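Local coordinates for GDSL-esterase (Pseudoalteromonas sp., PDB 3HP4), which acts as a cold-adapted GDSL-family (SGNH) esterase, hydrolysing ester bonds, possibly including those of lysophospholipids, and is captured here covalently inhibited by monoethylphosphonate, at residues 68-73 and 102-107; 95-100 and 134-139; 108-113 and 128-133. All blocks are in the same frame, centred on the assembly; numbering follows the deposited sequence.

Contact 1: residues 68-73 and 102-107; sequences THVLIE and ANAMTA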
ATOM      1  N   THR A  68      -5.574 -12.466  -8.247  1.00  6.57           N
ATOM      2  CA  THR A  68      -6.092 -13.262  -7.158  1.00  7.68           C
ATOM      3  C   THR A  68      -6.040 -12.575  -5.806  1.00  5.85           C
ATOM      4  O   THR A  68      -6.675 -12.970  -4.835  1.00  6.91           O
ATOM      5  CB  THR A  68      -5.254 -14.603  -7.067  1.00  8.18           C
ATOM      6  OG1 THR A  68      -3.868 -14.337  -6.835  1.00 11.64           O
ATOM      7  CG2 THR A  68      -5.427 -15.502  -8.306  1.00 12.19           C
ATOM      8  N   HIS A  69      -5.226 -11.527  -5.736  1.00  5.49           N
ATOM      9  CA  HIS A  69      -4.968 -10.784  -4.507  1.00  5.91           C
ATOM     10  C   HIS A  69      -4.821  -9.321  -4.846  1.00  6.20           C
ATOM     11  O   HIS A  69      -4.282  -8.961  -5.911  1.00  6.26           O
ATOM     12  CB  HIS A  69      -3.618 -11.210  -3.884  1.00  7.51           C
ATOM     13  CG  HIS A  69      -3.621 -12.624  -3.413  1.00  8.15           C
ATOM     14  ND1 HIS A  69      -3.484 -13.702  -4.248  1.00 10.62           N
ATOM     15  CD2 HIS A  69      -3.795 -13.096  -2.154  1.00 10.17           C
ATOM     16  CE1 HIS A  69      -3.587 -14.810  -3.499  1.00 10.44           C
ATOM     17  NE2 HIS A  69      -3.750 -14.466  -2.246  1.00 12.68           N
ATOM     18  N   VAL A  70      -5.280  -8.461  -3.945  1.00  5.80           N
ATOM     19  CA  VAL A  70      -5.111  -6.993  -4.085  1.00  6.06           C
ATOM     20  C   VAL A  70      -4.538  -6.478  -2.793  1.00  5.50           C
ATOM     21  O   VAL A  70      -5.079  -6.795  -1.718  1.00  6.32           O
ATOM     22  CB  VAL A  70      -6.466  -6.312  -4.388  1.00  5.38           C
ATOM     23  CG1 VAL A  70      -6.310  -4.807  -4.364  1.00  8.03           C
ATOM     24  CG2 VAL A  70      -7.022  -6.725  -5.783  1.00  7.08           C
ATOM     25  N   LEU A  71      -3.483  -5.707  -2.883  1.00  4.63           N
ATOM     26  CA  LEU A  71      -2.825  -5.096  -1.700  1.00  5.58           C
ATOM     27  C   LEU A  71      -2.931  -3.610  -1.843  1.00  5.69           C
ATOM     28  O   LEU A  71      -2.335  -3.013  -2.749  1.00  6.85           O
ATOM     29  CB  LEU A  71      -1.350  -5.564  -1.717  1.00  6.71           C
ATOM     30  CG  LEU A  71      -0.523  -5.393  -0.435  1.00  9.09           C
ATOM     31  CD1 LEU A  71       0.803  -6.176  -0.515  1.00 12.02           C
ATOM     32  CD2 LEU A  71      -0.249  -3.916  -0.207  1.00 12.81           C
ATOM     33  N   ILE A  72      -3.736  -2.997  -0.963  1.00  5.58           N
ATOM     34  CA  ILE A  72      -3.986  -1.552  -0.967  1.00  5.92           C
ATOM     35  C   ILE A  72      -2.998  -0.840  -0.076  1.00  6.20           C
ATOM     36  O   ILE A  72      -2.842  -1.211   1.102  1.00  7.19           O
ATOM     37  CB  ILE A  72      -5.425  -1.322  -0.517  1.00  5.43           C
ATOM     38  CG1 ILE A  72      -6.391  -1.951  -1.503  1.00  7.29           C
ATOM     39  CG2 ILE A  72      -5.684   0.199  -0.377  1.00  7.53           C
ATOM     40  CD1 ILE A  72      -7.810  -2.111  -0.909  1.00 10.27           C
ATOM     41  N   GLU A  73      -2.284   0.156  -0.621  1.00  6.32           N
ATOM     42  CA  GLU A  73      -1.403   1.029   0.184  1.00  6.05           C
ATOM     43  C   GLU A  73      -1.775   2.445  -0.192  1.00  6.31           C
ATOM     44  O   GLU A  73      -1.122   3.096  -1.031  1.00  7.12           O
ATOM     45  CB  GLU A  73       0.051   0.685  -0.150  1.00  7.37           C
ATOM     46  CG  GLU A  73       1.083   1.583   0.541  1.00  8.39           C
ATOM     47  CD  GLU A  73       1.452   2.814  -0.268  1.00  7.00           C
ATOM     48  OE1 GLU A  73       1.895   2.693  -1.451  1.00  8.02           O
ATOM     49  OE2 GLU A  73       1.380   3.959   0.303  1.00  7.57           O
ATOM     50  N   ALA A 102     -14.675  -9.265  -6.999  1.00  6.51           N
ATOM     51  CA  ALA A 102     -13.937  -9.852  -8.134  1.00  6.81           C
ATOM     52  C   ALA A 102     -13.115 -11.036  -7.694  1.00  6.51           C
ATOM     53  O   ALA A 102     -12.183 -11.461  -8.428  1.00  8.34           O
ATOM     54  CB  ALA A 102     -13.073  -8.744  -8.750  1.00  9.08           C
ATOM     55  N   ASN A 103     -13.429 -11.634  -6.547  1.00  7.31           N
ATOM     56  CA  ASN A 103     -12.747 -12.849  -6.142  0.50  7.37           C
ATOM     57  C   ASN A 103     -11.293 -12.695  -5.747  1.00  8.63           C
ATOM     58  O   ASN A 103     -10.537 -13.649  -5.835  1.00 10.38           O
ATOM     59  CB  ASN A 103     -12.964 -13.946  -7.206  0.50  8.63           C
ATOM     60  CG  ASN A 103     -14.404 -14.343  -7.262  0.50 11.34           C
ATOM     61  OD1 ASN A 103     -14.969 -14.766  -6.254  0.50 17.84           O
ATOM     62  ND2 ASN A 103     -15.031 -14.097  -8.376  0.50 14.54           N
ATOM     63  N   ALA A 104     -10.906 -11.487  -5.366  1.00  6.60           N
ATOM     64  CA  ALA A 104      -9.528 -11.247  -4.957  1.00  6.55           C
ATOM     65  C   ALA A 104      -9.448 -11.195  -3.433  1.00  6.48           C
ATOM     66  O   ALA A 104     -10.197 -10.420  -2.758  1.00  8.24           O
ATOM     67  CB  ALA A 104      -8.981  -9.999  -5.527  1.00  7.87           C
ATOM     68  N   MET A 105      -8.549 -11.942  -2.835  1.00  6.60           N
ATOM     69  CA  MET A 105      -8.200 -11.795  -1.425  0.50  6.81           C
ATOM     70  C   MET A 105      -7.556 -10.407  -1.238  1.00  6.41           C
ATOM     71  O   MET A 105      -6.618 -10.067  -2.009  1.00  6.55           O
ATOM     72  CB  MET A 105      -7.170 -12.864  -1.153  0.50  8.51           C
ATOM     73  CG  MET A 105      -6.961 -13.130   0.299  0.50 11.79           C
ATOM     74  SD  MET A 105      -8.422 -13.788   1.167  0.50 16.16           S
ATOM     75  CE  MET A 105      -8.130 -15.534   0.933  0.50 18.42           C
ATOM     76  N   THR A 106      -7.994  -9.652  -0.249  1.00  5.65           N
ATOM     77  CA  THR A 106      -7.608  -8.246  -0.185  1.00  5.74           C
ATOM     78  C   THR A 106      -6.899  -7.937   1.104  1.00  5.71           C
ATOM     79  O   THR A 106      -7.355  -8.357   2.201  1.00  6.55           O
ATOM     80  CB  THR A 106      -8.863  -7.375  -0.338  1.00  6.46           C
ATOM     81  OG1 THR A 106      -9.479  -7.731  -1.598  1.00  9.64           O
ATOM     82  CG2 THR A 106      -8.524  -5.916  -0.429  1.00  8.64           C
ATOM     83  N   ALA A 107      -5.810  -7.178   1.015  1.00  5.37           N
ATOM     84  CA  ALA A 107      -5.077  -6.655   2.176  1.00  5.35           C
ATOM     85  C   ALA A 107      -5.075  -5.174   2.103  1.00  5.50           C
ATOM     86  O   ALA A 107      -5.104  -4.561   1.014  1.00  6.49           O
ATOM     87  CB  ALA A 107      -3.630  -7.202   2.171  1.00  7.48           C
TER
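The imidazole of His69 meets Met105 at the carbon CD2, which lies 3.5 Å from Met105 CB; the methionine approaches the ring obliquely. With CG of His69 anti to the carbonyl carbon (chi1 -66°), the two side chains run alongside each other in the same direction. Trp181 of helix 166-183 completes the setting with an edge-to-face pairing against the imidazole. Within its own segment the ring is tethered through ND1, which is hydrogen-bonded to Thr68 OG1 at 2.7 Å; that hydroxyl is also hydrogen-bonded to Thr4 N of the neighbouring strand 3-9.

Beneath these groups runs a ladder of adjacent parallel strands in a central five-stranded sheet, the core of the SGNH-hydrolase fold. The hydrogen bonds pass from one strand to the other and back: Met105 N gives to Thr68 O at 2.9 Å, and Val70 N to Met105 O at 2.8 Å. Ala107 N then donates to Val70 O, with the donor nearly along the C=O axis, and Ile72 N to Ala107 O in an almost straight bond (178° at the hydrogen). CA-H...O contacts accompany the ladder, the shortest from His69 CA to Met105 O.

On the face that carries Val70 and Thr106, the helix 85-101 packs against the sheet. Here Val70 CG2 touches Ala104 CB at 3.8 Å, and the end of Ile72, CD1, reaches Thr106 CG2 at 3.9 Å as the two side chains cross obliquely. Thr106 OG1 turns back to Ala104 O, standing above the plane of that carbonyl at 3.0 Å. Past Ile72, Glu73 OE1 is hydrogen-bonded to Asp10 N and Ser13 OG, which in the sequence bracket the serine carrying the phosphonate.

Contact 2: residues 95-100 and 134-139; sequences LVKKSQ and EDTNAH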
ATOM      1  N   LEU A  95     -13.202   0.146  -2.196  1.00  7.29           N
ATOM      2  CA  LEU A  95     -12.092  -0.488  -2.876  1.00  8.36           C
ATOM      3  C   LEU A  95     -11.982  -1.915  -2.448  1.00  6.68           C
ATOM      4  O   LEU A  95     -11.786  -2.820  -3.305  1.00  7.23           O
ATOM      5  CB  LEU A  95     -10.714   0.207  -2.637  1.00 10.21           C
ATOM      6  CG  LEU A  95     -10.467   1.575  -3.244  1.00 10.30           C
ATOM      7  CD1 LEU A  95      -9.244   2.279  -2.679  1.00 14.19           C
ATOM      8  CD2 LEU A  95     -10.355   1.392  -4.767  1.00 10.53           C
ATOM      9  N   VAL A  96     -12.030  -2.184  -1.147  1.00  5.97           N
ATOM     10  CA  VAL A  96     -11.941  -3.562  -0.654  1.00  5.94           C
ATOM     11  C   VAL A  96     -13.097  -4.379  -1.162  1.00  5.51           C
ATOM     12  O   VAL A  96     -12.895  -5.511  -1.654  1.00  5.83           O
ATOM     13  CB  VAL A  96     -11.923  -3.545   0.889  1.00  5.40           C
ATOM     14  CG1 VAL A  96     -12.020  -4.945   1.396  1.00  7.04           C
ATOM     15  CG2 VAL A  96     -10.613  -2.875   1.395  1.00  7.01           C
ATOM     16  N   LYS A  97     -14.320  -3.872  -1.097  1.00  5.64           N
ATOM     17  CA  LYS A  97     -15.470  -4.654  -1.506  1.00  6.43           C
ATOM     18  C   LYS A  97     -15.467  -4.927  -2.990  1.00  5.78           C
ATOM     19  O   LYS A  97     -15.842  -6.024  -3.415  1.00  6.33           O
ATOM     20  CB  LYS A  97     -16.789  -4.033  -1.070  1.00  7.79           C
ATOM     21  CG  LYS A  97     -16.900  -4.104   0.436  1.00  9.94           C
ATOM     22  CD  LYS A  97     -18.246  -3.697   0.945  1.00 14.52           C
ATOM     23  CE  LYS A  97     -18.422  -4.094   2.427  1.00 17.23           C
ATOM     24  NZ  LYS A  97     -19.845  -3.839   2.839  1.00 22.29           N
ATOM     25  N   LYS A  98     -15.000  -3.996  -3.825  1.00  6.01           N
ATOM     26  CA  LYS A  98     -14.904  -4.264  -5.269  1.00  5.75           C
ATOM     27  C   LYS A  98     -13.876  -5.374  -5.524  1.00  5.73           C
ATOM     28  O   LYS A  98     -14.118  -6.296  -6.326  1.00  6.27           O
ATOM     29  CB  LYS A  98     -14.435  -3.007  -6.009  1.00  8.72           C
ATOM     30  CG  LYS A  98     -15.447  -1.974  -6.283  1.00 11.03           C
ATOM     31  CD  LYS A  98     -14.751  -0.814  -7.056  1.00 13.26           C
ATOM     32  CE  LYS A  98     -15.697   0.349  -7.336  1.00 13.79           C
ATOM     33  NZ  LYS A  98     -16.727   0.022  -8.339  1.00 15.29           N
ATOM     34  N   SER A  99     -12.752  -5.336  -4.831  1.00  5.89           N
ATOM     35  CA  SER A  99     -11.765  -6.383  -4.994  0.60  5.33           C
ATOM     36  C   SER A  99     -12.288  -7.750  -4.574  1.00  5.74           C
ATOM     37  O   SER A  99     -12.104  -8.756  -5.300  1.00  5.97           O
ATOM     38  CB  SER A  99     -10.485  -6.035  -4.228  0.60  5.63           C
ATOM     39  OG  SER A  99      -9.932  -4.788  -4.609  0.60  4.97           O
ATOM     40  N   GLN A 100     -12.970  -7.808  -3.433  1.00  5.68           N
ATOM     41  CA  GLN A 100     -13.524  -9.064  -2.950  1.00  5.99           C
ATOM     42  C   GLN A 100     -14.608  -9.582  -3.882  1.00  5.63           C
ATOM     43  O   GLN A 100     -14.709 -10.796  -4.118  1.00  7.33           O
ATOM     44  CB  GLN A 100     -14.059  -8.873  -1.518  1.00  6.52           C
ATOM     45  CG  GLN A 100     -12.933  -8.604  -0.526  1.00  6.63           C
ATOM     46  CD  GLN A 100     -13.439  -8.285   0.855  1.00  7.90           C
ATOM     47  OE1 GLN A 100     -14.551  -7.726   1.007  1.00  9.30           O
ATOM     48  NE2 GLN A 100     -12.659  -8.597   1.884  1.00  7.04           N
ATOM     49  N   GLU A 134     -12.154  -4.646  10.199  1.00  5.34           N
ATOM     50  CA  GLU A 134     -13.243  -5.303  10.909  1.00  6.31           C
ATOM     51  C   GLU A 134     -14.482  -5.415  10.039  1.00  5.81           C
ATOM     52  O   GLU A 134     -15.167  -6.455  10.097  1.00  6.83           O
ATOM     53  CB  GLU A 134     -13.636  -4.508  12.178  1.00  7.01           C
ATOM     54  CG  GLU A 134     -12.550  -4.535  13.318  1.00  7.57           C
ATOM     55  CD  GLU A 134     -12.943  -3.762  14.495  1.00 12.43           C
ATOM     56  OE1 GLU A 134     -12.552  -2.632  14.586  1.00 17.96           O
ATOM     57  OE2 GLU A 134     -13.428  -4.223  15.538  1.00 12.10           O
ATOM     58  N   ASP A 135     -14.768  -4.382   9.270  1.00  5.53           N
ATOM     59  CA  ASP A 135     -15.998  -4.286   8.424  0.50  6.32           C
ATOM     60  C   ASP A 135     -15.950  -5.258   7.255  1.00  6.73           C
ATOM     61  O   ASP A 135     -17.004  -5.726   6.821  1.00 10.31           O
ATOM     62  CB  ASP A 135     -16.142  -2.842   7.900  0.50  6.95           C
ATOM     63  CG  ASP A 135     -16.672  -1.866   8.961  0.50  8.11           C
ATOM     64  OD1 ASP A 135     -16.905  -2.261  10.100  0.50  9.09           O
ATOM     65  OD2 ASP A 135     -16.816  -0.649   8.668  0.50 10.93           O
ATOM     66  N   THR A 136     -14.775  -5.541   6.728  1.00  5.54           N
ATOM     67  CA  THR A 136     -14.644  -6.233   5.442  1.00  5.61           C
ATOM     68  C   THR A 136     -13.884  -7.506   5.565  1.00  5.98           C
ATOM     69  O   THR A 136     -13.818  -8.253   4.573  1.00  6.84           O
ATOM     70  CB  THR A 136     -13.884  -5.388   4.453  1.00  5.65           C
ATOM     71  OG1 THR A 136     -12.532  -5.114   4.924  1.00  6.02           O
ATOM     72  CG2 THR A 136     -14.572  -4.051   4.173  1.00  7.18           C
ATOM     73  N   ASN A 137     -13.167  -7.766   6.649  1.00  7.19           N
ATOM     74  CA  ASN A 137     -12.233  -8.894   6.769  1.00  8.21           C
ATOM     75  C   ASN A 137     -10.994  -8.731   5.902  1.00  8.64           C
ATOM     76  O   ASN A 137     -10.265  -9.714   5.753  1.00 10.36           O
ATOM     77  CB  ASN A 137     -12.832 -10.284   6.645  1.00  9.44           C
ATOM     78  CG  ASN A 137     -12.042 -11.289   7.468  1.00 13.85           C
ATOM     79  OD1 ASN A 137     -11.452 -11.005   8.531  1.00 16.74           O
ATOM     80  ND2 ASN A 137     -11.967 -12.481   6.933  1.00 19.89           N
ATOM     81  N   ALA A 138     -10.730  -7.572   5.349  1.00  7.14           N
ATOM     82  CA  ALA A 138      -9.444  -7.379   4.679  1.00  7.87           C
ATOM     83  C   ALA A 138      -8.335  -7.623   5.658  1.00  6.93           C
ATOM     84  O   ALA A 138      -8.404  -7.214   6.838  1.00  9.17           O
ATOM     85  CB  ALA A 138      -9.331  -5.967   4.160  1.00 10.12           C
ATOM     86  N   HIS A 139      -7.237  -8.145   5.220  1.00  6.07           N
ATOM     87  CA  HIS A 139      -6.038  -8.448   6.002  0.60  6.07           C
ATOM     88  C   HIS A 139      -5.267  -7.149   6.279  1.00  6.00           C
ATOM     89  O   HIS A 139      -4.847  -6.510   5.280  1.00  8.98           O
ATOM     90  CB  HIS A 139      -5.150  -9.416   5.155  0.60  4.34           C
ATOM     91  CG  HIS A 139      -3.951  -9.849   5.905  0.60  4.71           C
ATOM     92  ND1 HIS A 139      -2.671  -9.394   5.694  0.60  8.20           N
ATOM     93  CD2 HIS A 139      -3.883 -10.722   6.928  0.60  5.56           C
ATOM     94  CE1 HIS A 139      -1.865  -9.925   6.615  0.60  5.49           C
ATOM     95  NE2 HIS A 139      -2.573 -10.767   7.347  0.60 11.63           N
TER
HETATM   96  O   HOH W   1     -19.463  -4.801   5.399  1.00 40.43           O
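Val96 and Lys97, on a late turn of helix 85-101, lie opposite Ala138 and Thr136, with Val96 CA 7.0 Å from Ala138 CA, where helix 119-136 ends and Asn137, with positive phi, turns the chain toward strand 139-141. Val96 fills the centre with one branch. Its CG1 is anti to the backbone N (chi1 172°) and lies 3.6 Å from both CB and OG1 of Thr136. The same methyl group reaches Ala138 CB at 4.0 Å, bridging the last residue of the helix and the beginning of the exit.

Thr136 has OG1 in the crowded position between its backbone N and carbonyl carbon (chi1 61°). From there the hydroxyl accepts from Ala138 N at 3.1 Å, making an ST turn, and is also hydrogen-bonded to Ile132 O one turn earlier. One small group thus works in both directions, gripping the helix end and the chain leaving it, while its carbon neighbours pack on the valine.

Gln100, extended beyond CG, brings its amide to the backbone of the same threonine. NE2 donates to Thr136 O at 2.9 Å with 168° at the hydrogen, and the acceptor lies close to the plane of the amide group. Lys97 follows a more indirect route: its CE passes 4.2 Å from Thr136 CG2, and NZ gives to a water that in turn donates to Asp135 O.

Two successive carbonyls at the C-terminal end of helix 119-136 are therefore supplied with donors, one directly and one through water. With its ammonium group close to that end, the lysine would probably interact favourably with the helix dipole.

Contact 3: residues 108-113 and 128-133; sequences LMEIYI and SFTQIS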
ATOM      1  N   LEU A 108      -5.026  -4.552   3.279  1.00  6.19           N
ATOM      2  CA  LEU A 108      -5.008  -3.119   3.457  1.00  7.50           C
ATOM      3  C   LEU A 108      -3.845  -2.759   4.355  1.00  6.05           C
ATOM      4  O   LEU A 108      -3.800  -3.236   5.491  1.00  7.43           O
ATOM      5  CB  LEU A 108      -6.351  -2.770   4.170  1.00  9.43           C
ATOM      6  CG  LEU A 108      -6.619  -1.333   4.443  1.00  6.65           C
ATOM      7  CD1 LEU A 108      -6.704  -0.460   3.155  1.00 10.93           C
ATOM      8  CD2 LEU A 108      -7.908  -1.159   5.265  1.00 10.19           C
ATOM      9  N   MET A 109      -2.946  -1.912   3.895  1.00  5.83           N
ATOM     10  CA  MET A 109      -1.848  -1.462   4.763  1.00  6.06           C
ATOM     11  C   MET A 109      -2.299  -0.345   5.684  1.00  5.95           C
ATOM     12  O   MET A 109      -2.912   0.650   5.236  1.00  7.37           O
ATOM     13  CB  MET A 109      -0.685  -0.986   3.901  1.00  7.24           C
ATOM     14  CG  MET A 109       0.570  -0.718   4.740  1.00  6.29           C
ATOM     15  SD  MET A 109       2.030  -0.475   3.740  1.00  7.70           S
ATOM     16  CE  MET A 109       2.253  -2.169   3.185  1.00 10.98           C
ATOM     17  N   GLU A 110      -2.014  -0.473   6.956  1.00  5.98           N
ATOM     18  CA  GLU A 110      -2.158   0.589   7.977  0.70  6.18           C
ATOM     19  C   GLU A 110      -1.281   1.772   7.531  1.00  6.74           C
ATOM     20  O   GLU A 110      -0.119   1.514   7.133  1.00  7.72           O
ATOM     21  CB  GLU A 110      -1.739   0.022   9.363  0.70  4.78           C
ATOM     22  CG  GLU A 110      -2.194   0.918  10.479  0.70 10.14           C
ATOM     23  CD  GLU A 110      -2.027   0.249  11.757  0.70  9.15           C
ATOM     24  OE1 GLU A 110      -0.930  -0.441  11.913  0.70 14.30           O
ATOM     25  OE2 GLU A 110      -2.961   0.341  12.537  0.70 16.38           O
ATOM     26  N   ILE A 111      -1.743   2.998   7.599  1.00  6.00           N
ATOM     27  CA  ILE A 111      -0.929   4.172   7.214  1.00  5.83           C
ATOM     28  C   ILE A 111      -0.863   5.076   8.434  1.00  6.07           C
ATOM     29  O   ILE A 111      -1.853   5.174   9.198  1.00  6.63           O
ATOM     30  CB  ILE A 111      -1.543   4.897   6.037  1.00  5.70           C
ATOM     31  CG1 ILE A 111      -1.862   4.001   4.853  1.00  7.48           C
ATOM     32  CG2 ILE A 111      -0.631   6.065   5.578  1.00  6.98           C
ATOM     33  CD1 ILE A 111      -0.612   3.291   4.163  1.00  8.33           C
ATOM     34  N   TYR A 112       0.289   5.717   8.663  1.00  5.74           N
ATOM     35  CA  TYR A 112       0.489   6.730   9.696  1.00  6.49           C
ATOM     36  C   TYR A 112       0.914   8.011   9.023  1.00  8.06           C
ATOM     37  O   TYR A 112       1.563   7.977   7.976  1.00  8.59           O
ATOM     38  CB  TYR A 112       1.610   6.295  10.692  1.00  7.93           C
ATOM     39  CG  TYR A 112       1.216   5.111  11.595  1.00  7.86           C
ATOM     40  CD1 TYR A 112       1.015   5.256  12.979  1.00 11.08           C
ATOM     41  CD2 TYR A 112       1.092   3.850  11.083  1.00  9.44           C
ATOM     42  CE1 TYR A 112       0.660   4.104  13.719  1.00 13.69           C
ATOM     43  CE2 TYR A 112       0.764   2.743  11.870  1.00 10.97           C
ATOM     44  CZ  TYR A 112       0.549   2.912  13.135  1.00 13.96           C
ATOM     45  OH  TYR A 112       0.159   1.697  13.844  1.00 16.77           O
ATOM     46  N   ILE A 113       0.449   9.112   9.606  1.00  7.41           N
ATOM     47  CA  ILE A 113       0.768  10.461   9.074  1.00  9.17           C
ATOM     48  C   ILE A 113       1.251  11.342  10.188  1.00  8.64           C
ATOM     49  O   ILE A 113       0.827  11.200  11.328  1.00  8.88           O
ATOM     50  CB  ILE A 113      -0.486  11.123   8.391  1.00  7.94           C
ATOM     51  CG1 ILE A 113      -1.686  11.120   9.352  1.00  9.66           C
ATOM     52  CG2 ILE A 113      -0.725  10.466   7.032  1.00 10.85           C
ATOM     53  CD1 ILE A 113      -2.918  11.988   8.947  1.00 13.55           C
ATOM     54  N   SER A 128      -8.811   4.255  11.326  1.00  5.89           N
ATOM     55  CA  SER A 128      -9.809   3.893  10.350  0.50  5.58           C
ATOM     56  C   SER A 128      -9.407   2.616   9.591  1.00  5.57           C
ATOM     57  O   SER A 128     -10.305   1.875   9.167  1.00  6.48           O
ATOM     58  CB  SER A 128     -10.074   5.045   9.355  0.50  6.61           C
ATOM     59  OG  SER A 128      -8.983   5.192   8.456  0.50  5.19           O
ATOM     60  N   PHE A 129      -8.127   2.326   9.421  1.00  6.06           N
ATOM     61  CA  PHE A 129      -7.737   1.113   8.696  1.00  5.24           C
ATOM     62  C   PHE A 129      -8.150  -0.129   9.493  1.00  6.38           C
ATOM     63  O   PHE A 129      -8.644  -1.097   8.890  1.00  5.83           O
ATOM     64  CB  PHE A 129      -6.233   1.107   8.405  1.00  6.38           C
ATOM     65  CG  PHE A 129      -5.796   2.255   7.524  1.00  5.20           C
ATOM     66  CD1 PHE A 129      -5.951   2.190   6.137  1.00  6.05           C
ATOM     67  CD2 PHE A 129      -5.395   3.448   8.071  1.00  5.41           C
ATOM     68  CE1 PHE A 129      -5.629   3.276   5.354  1.00  6.52           C
ATOM     69  CE2 PHE A 129      -5.119   4.545   7.265  1.00  6.49           C
ATOM     70  CZ  PHE A 129      -5.251   4.455   5.912  1.00  6.39           C
ATOM     71  N   THR A 130      -8.017  -0.084  10.815  1.00  6.32           N
ATOM     72  CA  THR A 130      -8.468  -1.215  11.651  1.00  6.49           C
ATOM     73  C   THR A 130      -9.992  -1.353  11.495  1.00  5.93           C
ATOM     74  O   THR A 130     -10.514  -2.472  11.373  1.00  6.43           O
ATOM     75  CB  THR A 130      -8.152  -0.963  13.059  1.00  7.16           C
ATOM     76  OG1 THR A 130      -6.707  -0.834  13.142  1.00 13.13           O
ATOM     77  CG2 THR A 130      -8.574  -2.109  13.958  1.00  8.49           C
ATOM     78  N   GLN A 131     -10.735  -0.268  11.519  1.00  5.60           N
ATOM     79  CA  GLN A 131     -12.193  -0.349  11.362  1.00  6.07           C
ATOM     80  C   GLN A 131     -12.615  -0.911  10.017  1.00  5.90           C
ATOM     81  O   GLN A 131     -13.529  -1.749   9.950  1.00  6.04           O
ATOM     82  CB  GLN A 131     -12.785   1.057  11.565  1.00  6.81           C
ATOM     83  CG  GLN A 131     -12.585   1.567  13.006  1.00  7.82           C
ATOM     84  CD  GLN A 131     -12.734   3.023  13.104  1.00 13.98           C
ATOM     85  OE1 GLN A 131     -13.675   3.564  12.528  1.00 20.12           O
ATOM     86  NE2 GLN A 131     -11.867   3.655  13.880  1.00 14.65           N
ATOM     87  N   ILE A 132     -11.900  -0.567   8.934  1.00  5.69           N
ATOM     88  CA  ILE A 132     -12.234  -1.131   7.615  1.00  6.37           C
ATOM     89  C   ILE A 132     -11.948  -2.589   7.646  1.00  5.89           C
ATOM     90  O   ILE A 132     -12.762  -3.396   7.097  1.00  6.46           O
ATOM     91  CB  ILE A 132     -11.382  -0.447   6.553  1.00  6.07           C
ATOM     92  CG1 ILE A 132     -11.756   1.025   6.421  1.00  7.99           C
ATOM     93  CG2 ILE A 132     -11.514  -1.147   5.196  1.00  8.61           C
ATOM     94  CD1 ILE A 132     -10.653   1.879   5.791  1.00 10.69           C
ATOM     95  N   SER A 133     -10.846  -3.056   8.254  1.00  5.87           N
ATOM     96  CA  SER A 133     -10.565  -4.454   8.324  0.50  6.26           C
ATOM     97  C   SER A 133     -11.655  -5.206   9.102  1.00  6.09           C
ATOM     98  O   SER A 133     -12.065  -6.298   8.699  1.00  7.55           O
ATOM     99  CB  SER A 133      -9.217  -4.616   8.975  0.50  6.24           C
ATOM    100  OG  SER A 133      -9.016  -5.972   9.150  0.50  5.42           O
TER
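Leu108 and Phe129 join the first strand to the helix of a beta-alpha-beta unit, in which strand 105-109 leads into helix 119-136 and on to strand 139-141. The example illustrates how one aromatic ring can follow a chain as it leaves a sheet. Phe129 has CG anti to the carbonyl carbon (chi1 -62°), and its ring lies against the segment from Leu108 to Ile111. Leu108 CG stands at the ring edge, near its plane and 4.0 Å from CD1, and the two side chains cross at about a right angle. Over one face lies the backbone where Glu110 joins Ile111: Ile111 N is 3.6 Å above the ring plane, displaced toward the rim. Met109 O comes within 3.5 Å of CD1, obliquely.

The far end of the ring belongs to Ile111, whose CG1 reaches CZ at 3.6 Å while its CB sits near both CZ and CE2. One turn further along the helix, Ile132 deepens the grip on the strand: its CG2 touches Leu108 CD2 at 3.6 Å. That same leucine methyl lies 3.7 Å from Phe129 O, so it touches both the helix backbone and the isoleucine. The side-chain contacts are mainly carbon on carbon, with backbone N and O atoms lying against the ring.

Around this core, Phe125 from the same helix adds an edge-to-face partner to the Phe129 ring, Leu92 of helix 85-101 touches it from a neighbouring helix, and Leu140 packs on it from strand 139-141.

In the fold
Contacts 1 and 3 share strand 105-109, and contacts 2 and 3 share helix 119-136. Contact 1 pairs the strand with 69-73 within the parallel sheet, contact 2 joins helices 85-101 and 119-136, and contact 3 holds the second of these helices against the strand's outgoing end. Centres of contacts 1 and 2 lie about 8 Å apart, those of 2 and 3 about 12 Å, and those of 1 and 3 about 15 Å. Along the chain, contact 1 closes before contact 3 opens, contacts 1 and 2 interleave, and contact 3 falls wholly between the two segments of contact 2. Sheet and helical layer are thereby knit together by segments from successive beta-alpha units.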